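Local coordinates for protein putative thiosugar synthase (Amycolatopsis orientalis, PDB 4N6F) that is a putative 2-thiosugar synthase, a ThiG-like TIM-barrel enzyme that binds a sugar phosphate and probably receives sulfur from a carrier protein, at residues A[48-54]-A[77-83]; A[97-101]-A[131-137]; A[139-145]-A[158-164]; A[191-197]-A[211-216]. All coordinates share one frame; numbering follows the deposited sequence.

Contact 1: A[48-54]-A[77-83]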
# COMPACT_ATOMS: atom_id res chain seq x y z
N ALA A 48 11.43 -4.83 12.16
CA ALA A 48 11.84 -3.68 12.96
C ALA A 48 13.31 -3.71 13.38
O ALA A 48 13.87 -4.78 13.63
CB ALA A 48 10.97 -3.60 14.20
N ASP A 49 13.91 -2.54 13.51
CA ASP A 49 15.28 -2.41 14.05
C ASP A 49 15.40 -1.38 15.18
O ASP A 49 16.51 -1.03 15.58
CB ASP A 49 16.29 -2.12 12.93
CG ASP A 49 16.09 -0.73 12.28
OD1 ASP A 49 15.32 0.11 12.80
OD2 ASP A 49 16.74 -0.49 11.24
N VAL A 50 14.27 -0.91 15.68
CA VAL A 50 14.25 0.01 16.82
C VAL A 50 13.49 -0.67 17.97
O VAL A 50 12.40 -1.19 17.78
CB VAL A 50 13.56 1.34 16.46
CG1 VAL A 50 13.31 2.19 17.70
CG2 VAL A 50 14.42 2.12 15.47
N PHE A 51 14.08 -0.66 19.16
CA PHE A 51 13.49 -1.26 20.34
C PHE A 51 13.12 -0.15 21.30
O PHE A 51 14.00 0.46 21.90
CB PHE A 51 14.48 -2.24 20.98
CG PHE A 51 13.99 -2.86 22.26
CD1 PHE A 51 12.79 -3.53 22.31
CD2 PHE A 51 14.76 -2.77 23.43
CE1 PHE A 51 12.34 -4.10 23.50
CE2 PHE A 51 14.31 -3.33 24.62
CZ PHE A 51 13.09 -4.00 24.65
N ILE A 52 11.85 0.13 21.44
CA ILE A 52 11.41 1.21 22.28
C ILE A 52 11.25 0.66 23.67
O ILE A 52 10.44 -0.16 23.91
CB ILE A 52 10.11 1.83 21.78
CG1 ILE A 52 10.32 2.55 20.47
CG2 ILE A 52 9.58 2.81 22.79
CD1 ILE A 52 9.09 2.68 19.65
N THR A 53 12.07 1.14 24.58
CA THR A 53 12.23 0.52 25.85
C THR A 53 11.89 1.35 27.06
O THR A 53 12.13 2.52 27.11
CB THR A 53 13.62 -0.07 25.99
OG1 THR A 53 13.63 -0.94 27.11
CG2 THR A 53 14.62 0.99 26.18
N THR A 54 11.30 0.67 28.02
CA THR A 54 10.97 1.18 29.33
C THR A 54 11.82 0.53 30.43
O THR A 54 11.48 0.54 31.57
CB THR A 54 9.48 1.00 29.65
OG1 THR A 54 9.12 -0.36 29.48
CG2 THR A 54 8.64 1.78 28.70
N ASP A 77 20.73 -6.42 17.74
CA ASP A 77 20.48 -5.93 16.39
C ASP A 77 19.64 -4.65 16.36
O ASP A 77 19.46 -4.06 15.31
CB ASP A 77 19.79 -7.01 15.54
CG ASP A 77 20.72 -8.18 15.19
OD1 ASP A 77 21.94 -8.11 15.45
OD2 ASP A 77 20.21 -9.18 14.63
N PHE A 78 19.11 -4.23 17.51
CA PHE A 78 18.18 -3.11 17.57
C PHE A 78 18.87 -1.89 18.13
O PHE A 78 19.76 -2.00 18.98
CB PHE A 78 16.98 -3.46 18.46
CG PHE A 78 16.06 -4.49 17.88
CD1 PHE A 78 16.45 -5.82 17.78
CD2 PHE A 78 14.80 -4.14 17.44
CE1 PHE A 78 15.60 -6.78 17.25
CE2 PHE A 78 13.94 -5.09 16.91
CZ PHE A 78 14.35 -6.41 16.81
N THR A 79 18.47 -0.72 17.64
CA THR A 79 18.78 0.53 18.33
C THR A 79 17.76 0.71 19.45
O THR A 79 16.55 0.66 19.21
CB THR A 79 18.70 1.73 17.38
OG1 THR A 79 19.67 1.57 16.34
CG2 THR A 79 18.98 3.04 18.12
N TRP A 80 18.25 0.92 20.67
CA TRP A 80 17.36 1.11 21.82
C TRP A 80 17.04 2.58 21.99
O TRP A 80 17.94 3.42 21.99
CB TRP A 80 18.02 0.59 23.12
CG TRP A 80 18.19 -0.90 23.18
CD1 TRP A 80 18.49 -1.74 22.15
CD2 TRP A 80 18.11 -1.72 24.35
NE1 TRP A 80 18.58 -3.04 22.60
CE2 TRP A 80 18.35 -3.05 23.95
CE3 TRP A 80 17.85 -1.46 25.70
CZ2 TRP A 80 18.35 -4.12 24.86
CZ3 TRP A 80 17.85 -2.52 26.60
CH2 TRP A 80 18.09 -3.83 26.17
N ILE A 81 15.77 2.90 22.15
CA ILE A 81 15.39 4.28 22.41
C ILE A 81 14.40 4.34 23.56
O ILE A 81 13.55 3.47 23.71
CB ILE A 81 14.84 4.98 21.14
CG1 ILE A 81 13.42 4.51 20.77
CG2 ILE A 81 15.78 4.76 19.96
CD1 ILE A 81 12.73 5.47 19.83
N GLY A 82 14.53 5.37 24.38
CA GLY A 82 13.61 5.56 25.49
C GLY A 82 12.34 6.26 25.06
O GLY A 82 12.21 6.69 23.91
N THR A 83 11.42 6.37 25.99
CA THR A 83 10.15 7.01 25.74
C THR A 83 9.66 7.80 26.96
O THR A 83 10.01 7.48 28.10
CB THR A 83 9.08 5.98 25.32
OG1 THR A 83 7.82 6.64 25.16
CG2 THR A 83 8.94 4.88 26.36
O HOH W 1 18.63 0.50 14.32
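Asp49 O accepts two hydrogen bonds, one from Thr79 N at 2.9 Å and one from a water that also binds Thr79 OG1; Arg20 is a further partner of that hydroxyl. Beyond this point the backbones stay in parallel pairing: Phe51 N gives to Thr79 O at 2.8 Å, Ile81 N to Phe51 O, and Thr53 N to Ile81 O. Strands 50-52 and 79-83 are thus neighbours in the TIM barrel, and the connection between them through helix 60-70 makes a beta-alpha-beta unit. Beneath that helix Phe51 and Trp80 form an edge-to-face pair with planes at 72°. Phe51 CD2 stands over the centre of the indole, 3.6 Å from Trp80 CD2, while Trp80 NE1 is hydrogen-bonded to Leu75 O, which helps set the turn of the ring. A leucine in place of Trp80 would probably leave the Phe51 edge without its aromatic face and Leu75 O without this donor. On the face carrying Val50, Ile52 and Ile81, Ile81 places CG1 between its own backbone N and carbonyl carbon (chi1 74°), where it touches both Val50 CG1 (3.8 Å) and Ile52 CG1 (3.7 Å). Just before the strands, Phe78 CE2 approaches Ala48 O to 3.3 Å.

Contact 2: A[97-101]-A[131-137]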
# COMPACT_ATOMS: atom_id res chain seq x y z
N ALA A 97 13.04 11.51 30.98
CA ALA A 97 14.16 11.57 30.04
C ALA A 97 15.51 11.65 30.74
O ALA A 97 16.46 11.00 30.32
CB ALA A 97 13.98 12.76 29.11
N ARG A 98 15.60 12.47 31.79
CA ARG A 98 16.85 12.60 32.55
C ARG A 98 17.22 11.30 33.28
O ARG A 98 18.39 10.93 33.31
CB ARG A 98 16.80 13.75 33.57
CG ARG A 98 17.25 15.10 33.03
CD ARG A 98 16.09 16.09 32.93
NE ARG A 98 16.55 17.42 32.53
CZ ARG A 98 15.86 18.55 32.71
NH1 ARG A 98 14.67 18.54 33.31
NH2 ARG A 98 16.37 19.71 32.30
N ILE A 99 16.23 10.63 33.86
CA ILE A 99 16.47 9.34 34.53
C ILE A 99 16.91 8.29 33.51
O ILE A 99 17.87 7.57 33.75
CB ILE A 99 15.23 8.85 35.33
CG1 ILE A 99 15.23 9.45 36.74
CG2 ILE A 99 15.22 7.32 35.45
CD1 ILE A 99 14.80 10.90 36.83
N LEU A 100 16.19 8.22 32.40
CA LEU A 100 16.54 7.32 31.30
C LEU A 100 18.01 7.41 30.91
O LEU A 100 18.68 6.40 30.72
CB LEU A 100 15.68 7.65 30.08
CG LEU A 100 16.15 7.06 28.75
CD1 LEU A 100 15.86 5.57 28.71
CD2 LEU A 100 15.51 7.79 27.58
N ARG A 101 18.50 8.64 30.75
CA ARG A 101 19.89 8.88 30.37
C ARG A 101 20.85 8.48 31.49
O ARG A 101 21.83 7.78 31.25
CB ARG A 101 20.09 10.36 30.02
CG ARG A 101 21.51 10.76 29.64
CD ARG A 101 21.63 12.27 29.52
NE ARG A 101 21.28 12.93 30.79
CZ ARG A 101 20.69 14.12 30.90
NH1 ARG A 101 20.37 14.84 29.83
NH2 ARG A 101 20.42 14.60 32.11
N GLU A 131 14.58 22.21 26.06
CA GLU A 131 15.25 21.92 27.33
C GLU A 131 16.09 20.65 27.24
O GLU A 131 17.24 20.62 27.70
CB GLU A 131 14.23 21.81 28.45
CG GLU A 131 14.80 22.04 29.84
CD GLU A 131 13.71 22.12 30.89
OE1 GLU A 131 13.78 21.35 31.87
OE2 GLU A 131 12.77 22.95 30.73
N LEU A 132 15.54 19.60 26.63
CA LEU A 132 16.31 18.35 26.46
C LEU A 132 17.44 18.47 25.45
O LEU A 132 18.48 17.83 25.62
CB LEU A 132 15.38 17.19 26.12
CG LEU A 132 14.47 16.78 27.28
CD1 LEU A 132 13.47 15.72 26.86
CD2 LEU A 132 15.27 16.29 28.48
N ARG A 133 17.26 19.30 24.42
CA ARG A 133 18.33 19.55 23.43
C ARG A 133 19.52 20.28 24.05
O ARG A 133 20.67 20.01 23.67
CB ARG A 133 17.80 20.35 22.23
CG ARG A 133 17.01 19.52 21.22
CD ARG A 133 17.86 18.44 20.57
NE ARG A 133 19.03 19.01 19.91
CZ ARG A 133 20.20 18.39 19.73
NH1 ARG A 133 21.19 19.02 19.11
NH2 ARG A 133 20.40 17.15 20.18
N ALA A 134 19.26 21.18 25.00
CA ALA A 134 20.34 21.89 25.71
C ALA A 134 21.25 20.92 26.46
O ALA A 134 22.43 21.19 26.66
CB ALA A 134 19.77 22.92 26.67
N GLU A 135 20.70 19.78 26.87
CA GLU A 135 21.49 18.72 27.51
C GLU A 135 22.03 17.65 26.55
O GLU A 135 22.51 16.62 26.99
CB GLU A 135 20.65 18.05 28.58
CG GLU A 135 20.18 19.00 29.65
CD GLU A 135 19.23 18.33 30.61
OE1 GLU A 135 18.28 18.99 31.06
OE2 GLU A 135 19.42 17.13 30.89
N GLY A 136 21.95 17.89 25.25
CA GLY A 136 22.49 16.95 24.26
C GLY A 136 21.70 15.66 24.05
O GLY A 136 22.23 14.71 23.48
N MET A 137 20.44 15.61 24.48
CA MET A 137 19.59 14.47 24.13
C MET A 137 19.18 14.52 22.66
O MET A 137 19.02 15.60 22.08
CB MET A 137 18.36 14.41 25.02
CG MET A 137 18.66 14.09 26.47
SD MET A 137 17.37 13.11 27.26
CE MET A 137 17.83 11.47 26.71
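The Arg98 guanidinium and the Glu135 carboxylate are nearly coplanar, 13° apart, and meet edge on. Arg98 NE reaches Glu135 OE1 at 2.8 Å through the syn lone pair of that oxygen; the modelled approach of NH2 to the same atom is too short to be trusted in detail. Glu131 OE1 comes to another part of this edge, tilted from the guanidinium plane, and takes Arg98 NH2 at 3.1 Å on its anti lone pair. The Arg101 guanidinium has Arg98 CA over one face and Glu135 at its edge. Its side chain runs out with CG opposite the backbone N (chi1 179°) and bends at chi3, which brings both terminal nitrogens to a single atom, Glu135 OE2, with NH1 at 2.7 Å and NH2 at 3.0 Å, although the carboxylate is turned 49° against them. The four charged residues make one salt-bridge network between helix 90-104 and the C-terminal end of helix 122-134 with the turn after it, on the outside of the barrel. Helix 122-134 ends in a Schellman motif, with Gly136 at the C-prime position, Gly136 N bonded to Arg133 O and Met137 N to Leu132 O; the turn brings Met137 back against the other helix. A methionine replacing Arg101 would probably leave Glu135 with Arg98 as its one charged partner across this contact. Under the charges the contact is apolar. Ala97 CB is touched by both methyls of Leu132, each 3.8 Å away, and lies 3.9 Å from Met137 SD. Ala97, Leu100 and Leu132 all rest on Leu109 of strand 108-111.

Contact 3: A[139-145]-A[158-164]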
# COMPACT_ATOMS: atom_id res chain seq x y z
N LEU A 139 16.31 13.68 19.96
CA LEU A 139 14.86 13.67 20.15
C LEU A 139 14.06 13.34 18.91
O LEU A 139 14.37 13.82 17.82
CB LEU A 139 14.38 15.02 20.68
CG LEU A 139 15.04 15.52 21.96
CD1 LEU A 139 14.47 16.88 22.30
CD2 LEU A 139 14.83 14.55 23.12
N LEU A 140 13.02 12.53 19.11
CA LEU A 140 11.99 12.26 18.14
C LEU A 140 10.64 12.64 18.78
O LEU A 140 9.96 11.79 19.38
CB LEU A 140 12.01 10.79 17.72
CG LEU A 140 13.21 10.32 16.89
CD1 LEU A 140 14.39 9.92 17.76
CD2 LEU A 140 12.82 9.13 16.03
N PRO A 141 10.26 13.93 18.66
CA PRO A 141 9.00 14.41 19.20
C PRO A 141 7.79 14.11 18.32
O PRO A 141 7.93 13.93 17.11
CB PRO A 141 9.22 15.93 19.33
CG PRO A 141 10.32 16.25 18.38
CD PRO A 141 11.11 15.02 18.12
N PHE A 142 6.62 14.07 18.95
CA PHE A 142 5.35 13.80 18.29
C PHE A 142 4.56 15.10 18.29
O PHE A 142 4.42 15.74 19.34
CB PHE A 142 4.61 12.71 19.09
CG PHE A 142 3.42 12.10 18.40
CD1 PHE A 142 3.31 12.05 17.02
CD2 PHE A 142 2.43 11.50 19.16
CE1 PHE A 142 2.20 11.46 16.42
CE2 PHE A 142 1.32 10.91 18.56
CZ PHE A 142 1.21 10.89 17.19
N ILE A 143 4.08 15.51 17.12
CA ILE A 143 3.29 16.73 16.98
C ILE A 143 2.09 16.55 16.07
O ILE A 143 2.06 15.65 15.20
CB ILE A 143 4.12 17.92 16.44
CG1 ILE A 143 4.67 17.64 15.03
CG2 ILE A 143 5.27 18.25 17.38
CD1 ILE A 143 5.10 18.88 14.28
N LEU A 144 1.08 17.39 16.29
CA LEU A 144 0.05 17.66 15.30
C LEU A 144 0.69 18.40 14.15
O LEU A 144 1.54 19.27 14.37
CB LEU A 144 -1.08 18.51 15.88
CG LEU A 144 -1.83 17.97 17.10
CD1 LEU A 144 -2.90 18.96 17.55
CD2 LEU A 144 -2.44 16.62 16.80
N PRO A 145 0.28 18.07 12.91
CA PRO A 145 0.91 18.69 11.75
C PRO A 145 0.74 20.20 11.78
O PRO A 145 -0.33 20.72 11.51
CB PRO A 145 0.18 18.06 10.55
CG PRO A 145 -1.08 17.49 11.10
CD PRO A 145 -0.78 17.13 12.53
N CYS A 158 16.16 18.58 16.54
CA CYS A 158 15.55 17.27 16.67
C CYS A 158 16.00 16.35 15.53
O CYS A 158 16.27 16.81 14.42
CB CYS A 158 14.03 17.40 16.76
SG CYS A 158 13.52 18.21 18.32
N ALA A 159 16.13 15.05 15.82
CA ALA A 159 16.65 14.08 14.86
C ALA A 159 15.62 13.76 13.78
O ALA A 159 15.95 13.63 12.60
CB ALA A 159 17.07 12.80 15.58
N ALA A 160 14.37 13.61 14.19
CA ALA A 160 13.27 13.26 13.30
C ALA A 160 11.98 13.74 13.96
O ALA A 160 11.95 14.01 15.16
CB ALA A 160 13.22 11.76 13.08
N LEU A 161 10.93 13.86 13.15
CA LEU A 161 9.63 14.35 13.59
C LEU A 161 8.59 13.27 13.42
O LEU A 161 8.43 12.76 12.32
CB LEU A 161 9.18 15.52 12.73
CG LEU A 161 9.12 16.91 13.33
CD1 LEU A 161 8.44 17.83 12.33
CD2 LEU A 161 8.36 16.89 14.65
N ARG A 162 7.88 12.95 14.48
CA ARG A 162 6.71 12.10 14.36
C ARG A 162 5.51 13.03 14.24
O ARG A 162 5.36 13.98 15.02
CB ARG A 162 6.60 11.17 15.57
CG ARG A 162 7.78 10.21 15.72
CD ARG A 162 8.11 9.89 17.17
NE ARG A 162 6.93 9.42 17.89
CZ ARG A 162 6.58 9.76 19.13
NH1 ARG A 162 5.45 9.28 19.64
NH2 ARG A 162 7.32 10.58 19.86
N VAL A 163 4.68 12.78 13.23
CA VAL A 163 3.58 13.67 12.87
C VAL A 163 2.26 12.88 12.88
O VAL A 163 2.18 11.80 12.30
CB VAL A 163 3.83 14.31 11.49
CG1 VAL A 163 2.64 15.13 11.03
CG2 VAL A 163 5.07 15.20 11.54
N MET A 164 1.24 13.42 13.54
CA MET A 164 -0.01 12.68 13.76
C MET A 164 -0.82 12.61 12.48
O MET A 164 -1.10 13.63 11.87
CB MET A 164 -0.84 13.31 14.87
CG MET A 164 -2.22 12.69 15.05
SD MET A 164 -3.02 13.10 16.61
CE MET A 164 -2.63 11.66 17.58
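Phe142 and Arg162 face each other on parallel strands 139-143 and 161-164, a beta-alpha-beta unit of the TIM barrel whose crossover is helix 147-156. Both residues also touch the bound fructose 6-phosphate, and here the packing is dense. Arg162, bent at chi2 and chi3, folds back across the neighbouring strand until Phe142 CB sits 3.3 Å above one face of its guanidinium; ring and guanidinium planes are 23° apart. Salt bridges to Glu194 through NE and to Asp112 through NH1 hold the buried charge. Toward the helix, Leu161 CD2 fills in against Ile143 CG1 at 3.8 Å, and both side chains pack on Leu153. Pro141 has no N-H to offer Ala160 O, and its CD lies 3.2 Å from that oxygen; pairing is regular again from Arg162 N to Pro141 O (2.8 Å). The partly exposed end is looser. There Leu144 and Pro145 have left the strand and make smaller contacts through their side chains, Leu144 CD2 with Met164 SD at 3.6 Å and Pro145 CB with Val163 CG1 at 3.9 Å. Back at the buried end, Arg162 NH2 points in the guanidinium plane at Leu140 O, 2.9 Å away, with an angle of 161° at the hydrogen.

Contact 4: A[191-197]-A[211-216]. With F6R (fructose -6-phosphate), chain F.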
# COMPACT_ATOMS: atom_id res chain seq x y z
N VAL A 191 10.55 12.60 8.57
CA VAL A 191 9.22 12.56 9.16
C VAL A 191 8.73 11.11 9.26
O VAL A 191 8.81 10.34 8.30
CB VAL A 191 8.23 13.43 8.34
CG1 VAL A 191 6.79 13.19 8.77
CG2 VAL A 191 8.57 14.90 8.50
N VAL A 192 8.26 10.77 10.46
CA VAL A 192 7.63 9.49 10.76
C VAL A 192 6.13 9.77 10.93
O VAL A 192 5.73 10.58 11.77
CB VAL A 192 8.17 8.87 12.07
CG1 VAL A 192 7.45 7.57 12.41
CG2 VAL A 192 9.68 8.62 12.00
N VAL A 193 5.30 9.11 10.12
CA VAL A 193 3.85 9.24 10.26
C VAL A 193 3.36 8.29 11.36
O VAL A 193 3.78 7.13 11.43
CB VAL A 193 3.12 9.00 8.92
CG1 VAL A 193 1.61 8.96 9.11
CG2 VAL A 193 3.47 10.11 7.94
N GLU A 194 2.48 8.79 12.23
CA GLU A 194 2.10 8.07 13.44
C GLU A 194 0.73 8.51 13.95
O GLU A 194 0.37 9.68 13.85
CB GLU A 194 3.17 8.29 14.51
CG GLU A 194 2.91 7.64 15.87
CD GLU A 194 4.06 7.84 16.84
OE1 GLU A 194 3.86 7.65 18.07
OE2 GLU A 194 5.19 8.19 16.38
N GLY A 195 -0.02 7.56 14.50
CA GLY A 195 -1.31 7.84 15.10
C GLY A 195 -2.46 7.51 14.18
O GLY A 195 -2.62 8.13 13.12
N GLY A 196 -3.27 6.54 14.57
CA GLY A 196 -4.48 6.22 13.84
C GLY A 196 -4.26 5.35 12.61
O GLY A 196 -5.19 5.15 11.83
N ILE A 197 -3.04 4.84 12.43
CA ILE A 197 -2.78 3.90 11.36
C ILE A 197 -3.56 2.62 11.66
O ILE A 197 -3.51 2.07 12.77
CB ILE A 197 -1.28 3.56 11.21
CG1 ILE A 197 -0.46 4.82 10.89
CG2 ILE A 197 -1.08 2.51 10.12
CD1 ILE A 197 -0.83 5.49 9.58
N ALA A 211 7.02 10.35 3.72
CA ALA A 211 7.42 9.92 5.07
C ALA A 211 8.60 8.95 4.95
O ALA A 211 8.70 8.20 3.98
CB ALA A 211 6.27 9.25 5.80
N SER A 212 9.52 9.03 5.91
CA SER A 212 10.66 8.11 5.96
C SER A 212 10.27 6.81 6.64
O SER A 212 10.93 5.79 6.44
CB SER A 212 11.83 8.75 6.71
OG SER A 212 12.31 9.88 6.02
N ALA A 213 9.23 6.87 7.47
CA ALA A 213 8.77 5.70 8.20
C ALA A 213 7.39 5.93 8.79
O ALA A 213 6.84 7.05 8.75
CB ALA A 213 9.76 5.34 9.31
N THR A 214 6.84 4.85 9.34
CA THR A 214 5.56 4.86 10.00
C THR A 214 5.68 4.15 11.34
O THR A 214 6.36 3.14 11.44
CB THR A 214 4.52 4.11 9.14
OG1 THR A 214 4.49 4.70 7.84
CG2 THR A 214 3.14 4.21 9.75
N LEU A 215 5.03 4.69 12.36
CA LEU A 215 4.99 4.04 13.66
C LEU A 215 3.59 3.48 13.83
O LEU A 215 2.61 4.21 13.70
CB LEU A 215 5.34 4.98 14.80
CG LEU A 215 5.54 4.28 16.15
CD1 LEU A 215 6.58 4.99 17.01
CD2 LEU A 215 4.24 4.14 16.93
N VAL A 216 3.52 2.21 14.10
CA VAL A 216 2.28 1.53 14.30
C VAL A 216 2.23 0.86 15.66
O VAL A 216 3.22 0.50 16.19
CB VAL A 216 1.99 0.51 13.20
CG1 VAL A 216 1.99 1.19 11.87
CG2 VAL A 216 2.98 -0.61 13.21
C1 F6R F . 4.36 6.78 21.53
C2 F6R F . 3.59 5.51 21.33
C3 F6R F . 2.09 5.49 21.17
C4 F6R F . 1.76 5.95 19.75
C5 F6R F . 0.32 5.59 19.37
C6 F6R F . 0.15 5.53 17.86
O2 F6R F . 4.19 4.44 21.24
O3 F6R F . 1.39 6.30 22.12
O4 F6R F . 1.92 7.37 19.66
O5 F6R F . -0.07 4.33 19.91
O6 F6R F . -1.23 5.35 17.57
P F6R F . -1.87 3.95 17.17
O1P F6R F . -1.95 3.22 18.48
O2P F6R F . -0.94 3.30 16.18
O3P F6R F . -3.16 4.38 16.55
O HOH W 2 10.83 11.93 5.65
O HOH W 3 -0.07 4.80 14.23
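Gly195 N and Leu215 O, 4.3 Å apart where the two strands diverge, are joined through a water that also serves the ligand. It accepts from Gly195 N at 2.8 Å and donates both to Leu215 O and to O2P of fructose 6-phosphate, the latter at 2.6 Å. Gly196 N binds O3P directly at 2.9 Å. The phosphate sits at the C-terminal ends of strands 191-194 and 213-216, the seventh and eighth of the barrel, where TIM barrels commonly bind phosphate; the first side gives the Gly196 N-H, the second Leu215 O by way of the water. The glycines make the turn possible: phi is positive at both, and a CB on Gly195 would run into the carbonyl oxygen of Glu194. Glu194 stretches its side chain out fully, CG opposite the backbone N (chi1 178°), so that OE1 receives the sugar hydroxyl O4 at 2.5 Å. Its carboxylate lies alongside Leu215, whose CD1 is 3.5 Å from Glu194 OE2; that oxygen has its charged partner in Arg162. Thr218, Asn217, Ala169 and Arg114 also hydrogen-bond to the ligand. Farther from the pocket the strands pair in parallel, Val193 N to Ala213 O and Leu215 N to Val193 O, and Ser212 N closes on Val191 O at 2.8 Å. Val193 CG2 meets Ala211 CB at 3.6 Å, and Ile197 touches Thr214 and Val216. Helix 200-208 covers Val193 and Thr214, strand 161-164 bonds to the backbone of Val192 and Glu194, and Val192 and Leu215 reach Leu27 of strand 26-28.

How the contacts relate
Contacts 1, 3 and 4 are pairs of neighbouring strands in one parallel barrel, whereas contact 2 joins two helices outside it. Contacts 3 and 4 are the closest, with centres 10 Å apart: strands 161-164 and 191-194 are adjacent, Arg162 NE makes a salt bridge to Glu194 OE2 at 2.6 Å, and both contacts line the fructose 6-phosphate pocket. Contact 1 stands about 16 Å from each of these, centre to centre, yet its Thr83 side chain comes within about 5 Å of the ligand. Contact 2 packs on contact 1 through Leu100 and Gly82 and on contact 3 through Leu132 and Leu139, but its centre lies about 24 Å from that of contact 4.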